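Local coordinates for flagella basal body P-ring formation protein FlgA (Salmonella typhimurium, PDB 3TEE) that assists flagellar P-ring assembly in the periplasm, probably as a chaperone or modulator of that assembly, at residues A[33-43]-A[51-63]. Sequence-based numbering, arbitrary orientation.
Sequences LPSCEQPAFSM and GNVNVVARCANEK. With GOL (glycerol), chain C.
C36 and C59 are joined by a disulfide, SG to SG 2.0 Å, which ties the loop ahead of strand 40-42 to the end of strand 53-59. C36 SG stands between its own backbone N and carbonyl carbon (chi1 67°). Beside this crosslink the two carboxylate oxygens of E62 suit S35, which offers a hydroxyl and a backbone N-H: OE2 takes OG at 2.7 Å through its syn lone pair, and OE1 takes N at 3.0 Å. A salt bridge from R64 NE to OE1 probably helps hold the carboxylate. The strands form an antiparallel beta hairpin packed on helix 2-14; 40-42 is the edge strand, and 53-59 pairs on its other side with strand 62-79. A40 with R58 and S42 with V56 are its hydrogen-bonded pairs. Between them F41 and A57 make a non-hydrogen-bonded pair facing the helix. A57 CB, a bare methyl, lets the F41 ring close in, its edge atom CD1 3.8 Å away, and also meets P34 CG; W10 adds a second ring against F41. The flexible M43 chain, bent at chi3 (61°), brings CE to V53 CB. On the polar face of S42 and R58, a water links A40 O, S42 OG and R58 NH2, while a glycerol, probably from the crystallisation liquor, hydrogen-bonds S42 OG.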
ATOM      1  N   LEU A  33      33.292   9.288  13.505  1.00 47.03           N
ATOM      2  CA  LEU A  33      33.004   9.781  12.157  1.00 44.60           C
ATOM      3  C   LEU A  33      34.022   9.220  11.166  1.00 44.14           C
ATOM      4  O   LEU A  33      35.180   8.989  11.548  1.00 43.41           O
ATOM      5  CB  LEU A  33      33.041  11.327  12.089  1.00 43.68           C
ATOM      6  CG  LEU A  33      31.847  12.090  12.677  1.00 47.08           C
ATOM      7  CD1 LEU A  33      32.134  13.591  12.671  1.00 47.74           C
ATOM      8  CD2 LEU A  33      30.543  11.801  11.910  1.00 45.37           C
ATOM      9  N   PRO A  34      33.639   9.006   9.884  1.00 39.18           N
ATOM     10  CA  PRO A  34      34.630   8.508   8.900  1.00 38.98           C
ATOM     11  C   PRO A  34      35.792   9.499   8.713  1.00 42.89           C
ATOM     12  O   PRO A  34      35.581  10.710   8.811  1.00 41.01           O
ATOM     13  CB  PRO A  34      33.810   8.368   7.621  1.00 40.06           C
ATOM     14  CG  PRO A  34      32.639   9.238   7.817  1.00 42.56           C
ATOM     15  CD  PRO A  34      32.315   9.183   9.259  1.00 38.60           C
ATOM     16  N   SER A  35      37.011   8.991   8.492  1.00 41.15           N
ATOM     17  CA  SER A  35      38.213   9.824   8.323  1.00 41.90           C
ATOM     18  C   SER A  35      38.411  10.278   6.887  1.00 46.24           C
ATOM     19  O   SER A  35      39.100  11.274   6.664  1.00 47.08           O
ATOM     20  CB  SER A  35      39.460   9.051   8.746  1.00 48.26           C
ATOM     21  OG  SER A  35      39.320   8.526  10.055  1.00 64.13           O
ATOM     22  N   CYS A  36      37.920   9.499   5.902  1.00 39.99           N
ATOM     23  CA  CYS A  36      38.166   9.849   4.510  1.00 38.28           C
ATOM     24  C   CYS A  36      37.359  11.052   4.036  1.00 41.17           C
ATOM     25  O   CYS A  36      36.381  11.450   4.676  1.00 40.00           O
ATOM     26  CB  CYS A  36      37.993   8.643   3.595  1.00 38.20           C
ATOM     27  SG  CYS A  36      36.285   8.054   3.495  1.00 40.41           S
ATOM     28  N   GLU A  37      37.770  11.611   2.894  1.00 38.64           N
ATOM     29  CA  GLU A  37      37.170  12.794   2.269  1.00 39.39           C
ATOM     30  C   GLU A  37      35.761  12.499   1.738  1.00 40.47           C
ATOM     31  O   GLU A  37      34.867  13.338   1.868  1.00 38.23           O
ATOM     32  CB  GLU A  37      38.077  13.204   1.098  1.00 42.43           C
ATOM     33  CG  GLU A  37      37.888  14.607   0.567  1.00 62.14           C
ATOM     34  CD  GLU A  37      38.899  14.948  -0.511  1.00 95.20           C
ATOM     35  OE1 GLU A  37      40.117  14.848  -0.242  1.00 95.65           O
ATOM     36  OE2 GLU A  37      38.469  15.296  -1.635  1.00 96.46           O
ATOM     37  N   GLN A  38      35.583  11.322   1.093  1.00 35.47           N
ATOM     38  CA  GLN A  38      34.320  10.969   0.470  1.00 35.30           C
ATOM     39  C   GLN A  38      33.853   9.578   0.965  1.00 37.30           C
ATOM     40  O   GLN A  38      33.997   8.598   0.243  1.00 35.80           O
ATOM     41  CB  GLN A  38      34.494  11.011  -1.075  1.00 36.99           C
ATOM     42  CG  GLN A  38      33.163  10.980  -1.848  1.00 38.73           C
ATOM     43  CD  GLN A  38      33.331  10.648  -3.320  1.00 50.52           C
ATOM     44  OE1 GLN A  38      34.441  10.598  -3.867  1.00 50.56           O
ATOM     45  NE2 GLN A  38      32.235  10.300  -3.966  1.00 49.03           N
ATOM     46  N   PRO A  39      33.334   9.455   2.199  1.00 33.98           N
ATOM     47  CA  PRO A  39      32.879   8.125   2.652  1.00 33.14           C
ATOM     48  C   PRO A  39      31.725   7.595   1.817  1.00 34.81           C
ATOM     49  O   PRO A  39      30.958   8.379   1.263  1.00 32.66           O
ATOM     50  CB  PRO A  39      32.422   8.369   4.094  1.00 34.22           C
ATOM     51  CG  PRO A  39      32.226   9.830   4.216  1.00 38.89           C
ATOM     52  CD  PRO A  39      33.090  10.502   3.219  1.00 34.89           C
ATOM     53  N   ALA A  40      31.618   6.268   1.701  1.00 31.48           N
ATOM     54  CA  ALA A  40      30.478   5.664   1.014  1.00 29.49           C
ATOM     55  C   ALA A  40      29.389   5.473   2.084  1.00 31.03           C
ATOM     56  O   ALA A  40      29.628   4.797   3.083  1.00 31.63           O
ATOM     57  CB  ALA A  40      30.883   4.325   0.409  1.00 30.12           C
ATOM     58  N   PHE A  41      28.206   6.057   1.883  1.00 26.63           N
ATOM     59  CA  PHE A  41      27.078   5.917   2.819  1.00 26.51           C
ATOM     60  C   PHE A  41      26.111   4.867   2.336  1.00 31.13           C
ATOM     61  O   PHE A  41      25.834   4.772   1.134  1.00 30.07           O
ATOM     62  CB  PHE A  41      26.273   7.220   2.967  1.00 27.71           C
ATOM     63  CG  PHE A  41      27.067   8.398   3.464  1.00 30.30           C
ATOM     64  CD1 PHE A  41      27.835   8.302   4.621  1.00 32.29           C
ATOM     65  CD2 PHE A  41      26.984   9.631   2.821  1.00 33.41           C
ATOM     66  CE1 PHE A  41      28.565   9.397   5.086  1.00 33.27           C
ATOM     67  CE2 PHE A  41      27.726  10.724   3.282  1.00 37.16           C
ATOM     68  CZ  PHE A  41      28.513  10.596   4.410  1.00 33.48           C
ATOM     69  N   SER A  42      25.567   4.112   3.272  1.00 28.71           N
ATOM     70  CA  SER A  42      24.556   3.092   2.948  1.00 29.29           C
ATOM     71  C   SER A  42      23.671   2.843   4.148  1.00 33.23           C
ATOM     72  O   SER A  42      24.030   3.148   5.295  1.00 30.41           O
ATOM     73  CB  SER A  42      25.191   1.779   2.486  1.00 32.07           C
ATOM     74  OG  SER A  42      26.012   1.231   3.499  1.00 37.81           O
ATOM     75  N   MET A  43      22.482   2.335   3.862  1.00 32.94           N
ATOM     76  CA  MET A  43      21.511   1.957   4.884  1.00 50.90           C
ATOM     77  C   MET A  43      20.989   0.539   4.663  1.00 82.68           C
ATOM     78  O   MET A  43      21.579  -0.225   3.901  1.00 54.14           O
ATOM     79  CB  MET A  43      20.365   2.946   4.892  1.00 52.84           C
ATOM     80  CG  MET A  43      20.736   4.268   5.488  1.00 56.57           C
ATOM     81  SD  MET A  43      19.246   5.200   5.837  1.00 60.57           S
ATOM     82  CE  MET A  43      18.471   4.078   6.991  1.00 57.41           C
ATOM     83  N   GLY A  51      13.721  10.212  10.335  1.00 31.98           N
ATOM     84  CA  GLY A  51      13.646  10.053  11.778  1.00 32.54           C
ATOM     85  C   GLY A  51      14.998   9.581  12.260  1.00 37.21           C
ATOM     86  O   GLY A  51      16.025   9.940  11.662  1.00 34.07           O
ATOM     87  N   ASN A  52      15.012   8.751  13.315  1.00 34.66           N
ATOM     88  CA  ASN A  52      16.262   8.218  13.861  1.00 35.28           C
ATOM     89  C   ASN A  52      16.714   7.027  13.058  1.00 37.80           C
ATOM     90  O   ASN A  52      16.072   5.973  13.057  1.00 38.13           O
ATOM     91  CB  ASN A  52      16.127   7.896  15.361  1.00 38.47           C
ATOM     92  CG  ASN A  52      15.837   9.113  16.192  1.00 52.61           C
ATOM     93  OD1 ASN A  52      16.407  10.192  15.998  1.00 42.38           O
ATOM     94  ND2 ASN A  52      14.882   8.983  17.093  1.00 50.36           N
ATOM     95  N   VAL A  53      17.776   7.214  12.279  1.00 33.63           N
ATOM     96  CA  VAL A  53      18.232   6.128  11.419  1.00 33.18           C
ATOM     97  C   VAL A  53      19.704   5.820  11.628  1.00 34.09           C
ATOM     98  O   VAL A  53      20.460   6.666  12.098  1.00 32.97           O
ATOM     99  CB  VAL A  53      17.895   6.359   9.916  1.00 38.66           C
ATOM    100  CG1 VAL A  53      16.377   6.499   9.673  1.00 38.54           C
ATOM    101  CG2 VAL A  53      18.643   7.558   9.354  1.00 38.04           C
ATOM    102  N   ASN A  54      20.121   4.624  11.217  1.00 32.23           N
ATOM    103  CA  ASN A  54      21.525   4.255  11.293  1.00 33.51           C
ATOM    104  C   ASN A  54      22.089   4.327   9.879  1.00 37.05           C
ATOM    105  O   ASN A  54      21.456   3.853   8.933  1.00 37.02           O
ATOM    106  CB  ASN A  54      21.703   2.840  11.883  1.00 36.73           C
ATOM    107  CG  ASN A  54      21.183   2.721  13.309  1.00 57.13           C
ATOM    108  OD1 ASN A  54      21.495   3.531  14.186  1.00 49.40           O
ATOM    109  ND2 ASN A  54      20.370   1.703  13.563  1.00 54.34           N
ATOM    110  N   VAL A  55      23.251   4.956   9.734  1.00 32.77           N
ATOM    111  CA  VAL A  55      23.922   5.068   8.434  1.00 31.31           C
ATOM    112  C   VAL A  55      25.279   4.412   8.550  1.00 31.99           C
ATOM    113  O   VAL A  55      26.044   4.761   9.451  1.00 31.55           O
ATOM    114  CB  VAL A  55      24.076   6.545   7.987  1.00 34.99           C
ATOM    115  CG1 VAL A  55      24.930   6.662   6.711  1.00 34.19           C
ATOM    116  CG2 VAL A  55      22.718   7.203   7.790  1.00 35.02           C
ATOM    117  N   VAL A  56      25.604   3.531   7.600  1.00 28.29           N
ATOM    118  CA  VAL A  56      26.915   2.920   7.518  1.00 29.65           C
ATOM    119  C   VAL A  56      27.759   3.875   6.656  1.00 33.89           C
ATOM    120  O   VAL A  56      27.314   4.296   5.590  1.00 31.88           O
ATOM    121  CB  VAL A  56      26.872   1.476   6.954  1.00 35.10           C
ATOM    122  CG1 VAL A  56      28.289   0.932   6.742  1.00 35.01           C
ATOM    123  CG2 VAL A  56      26.088   0.562   7.904  1.00 35.71           C
ATOM    124  N   ALA A  57      28.933   4.268   7.153  1.00 31.04           N
ATOM    125  CA  ALA A  57      29.833   5.159   6.414  1.00 30.13           C
ATOM    126  C   ALA A  57      31.149   4.424   6.257  1.00 33.40           C
ATOM    127  O   ALA A  57      31.802   4.085   7.255  1.00 31.53           O
ATOM    128  CB  ALA A  57      30.032   6.472   7.168  1.00 29.45           C
ATOM    129  N   ARG A  58      31.510   4.108   5.007  1.00 30.05           N
ATOM    130  CA  ARG A  58      32.722   3.339   4.756  1.00 30.78           C
ATOM    131  C   ARG A  58      33.835   4.189   4.211  1.00 33.48           C
ATOM    132  O   ARG A  58      33.589   5.031   3.363  1.00 32.63           O
ATOM    133  CB  ARG A  58      32.460   2.189   3.760  1.00 33.06           C
ATOM    134  CG  ARG A  58      31.630   1.028   4.317  1.00 36.42           C
ATOM    135  CD  ARG A  58      31.585  -0.082   3.269  1.00 39.44           C
ATOM    136  NE  ARG A  58      30.977  -1.323   3.757  1.00 43.72           N
ATOM    137  CZ  ARG A  58      29.670  -1.536   3.828  1.00 52.15           C
ATOM    138  NH1 ARG A  58      29.204  -2.694   4.273  1.00 43.03           N
ATOM    139  NH2 ARG A  58      28.816  -0.587   3.470  1.00 41.89           N
ATOM    140  N   CYS A  59      35.059   3.899   4.633  1.00 31.96           N
ATOM    141  CA  CYS A  59      36.310   4.490   4.135  1.00 33.50           C
ATOM    142  C   CYS A  59      37.244   3.307   4.009  1.00 36.66           C
ATOM    143  O   CYS A  59      36.932   2.221   4.522  1.00 35.57           O
ATOM    144  CB  CYS A  59      36.887   5.503   5.129  1.00 35.55           C
ATOM    145  SG  CYS A  59      35.977   7.050   5.255  1.00 39.74           S
ATOM    146  N   ALA A  60      38.422   3.505   3.390  1.00 34.32           N
ATOM    147  CA  ALA A  60      39.441   2.461   3.380  1.00 36.73           C
ATOM    148  C   ALA A  60      39.712   2.127   4.886  1.00 42.42           C
ATOM    149  O   ALA A  60      39.870   3.050   5.692  1.00 42.88           O
ATOM    150  CB  ALA A  60      40.714   2.994   2.732  1.00 38.31           C
ATOM    151  N   ASN A  61      39.675   0.845   5.270  1.00 39.57           N
ATOM    152  CA  ASN A  61      39.884   0.420   6.675  1.00 41.05           C
ATOM    153  C   ASN A  61      38.889   0.927   7.718  1.00 41.25           C
ATOM    154  O   ASN A  61      39.202   0.864   8.914  1.00 39.96           O
ATOM    155  CB  ASN A  61      41.347   0.654   7.170  1.00 48.74           C
ATOM    156  CG  ASN A  61      42.381   0.387   6.126  1.00 65.92           C
ATOM    157  OD1 ASN A  61      42.493  -0.722   5.603  1.00 62.76           O
ATOM    158  ND2 ASN A  61      43.085   1.432   5.743  1.00 60.72           N
ATOM    159  N   GLU A  62      37.693   1.417   7.304  1.00 34.82           N
ATOM    160  CA  GLU A  62      36.683   1.818   8.279  1.00 33.45           C
ATOM    161  C   GLU A  62      35.299   1.455   7.832  1.00 35.75           C
ATOM    162  O   GLU A  62      34.958   1.654   6.674  1.00 35.34           O
ATOM    163  CB  GLU A  62      36.679   3.337   8.564  1.00 35.18           C
ATOM    164  CG  GLU A  62      37.970   3.901   9.131  1.00 46.69           C
ATOM    165  CD  GLU A  62      38.020   5.416   9.186  1.00 53.18           C
ATOM    166  OE1 GLU A  62      36.946   6.055   9.255  1.00 41.48           O
ATOM    167  OE2 GLU A  62      39.142   5.963   9.200  1.00 62.16           O
ATOM    168  N   LYS A  63      34.462   1.046   8.779  1.00 31.84           N
ATOM    169  CA  LYS A  63      33.045   0.832   8.555  1.00 31.06           C
ATOM    170  C   LYS A  63      32.350   1.449   9.775  1.00 35.22           C
ATOM    171  O   LYS A  63      32.166   0.780  10.790  1.00 35.51           O
ATOM    172  CB  LYS A  63      32.716  -0.667   8.368  1.00 32.14           C
ATOM    173  CG  LYS A  63      31.220  -0.896   8.155  1.00 39.32           C
ATOM    174  CD  LYS A  63      30.896  -2.391   8.138  1.00 45.17           C
ATOM    175  CE  LYS A  63      29.459  -2.618   7.749  1.00 48.02           C
ATOM    176  NZ  LYS A  63      29.080  -4.036   7.962  1.00 51.74           N
TER
HETATM  177  C1  GOL C 302      26.015  -1.781   3.050  1.00 68.57           C
HETATM  178  O1  GOL C 302      25.929  -2.953   2.248  1.00 69.43           O
HETATM  179  C2  GOL C 302      25.345  -1.931   4.432  1.00 67.84           C
HETATM  180  O2  GOL C 302      24.625  -0.721   4.765  1.00 66.27           O
HETATM  181  C3  GOL C 302      26.396  -2.181   5.518  1.00 68.53           C
HETATM  182  O3  GOL C 302      26.295  -3.464   6.155  1.00 69.50           O
HETATM  183  O   HOH W   1      28.446   2.206   3.060  1.00 36.16           O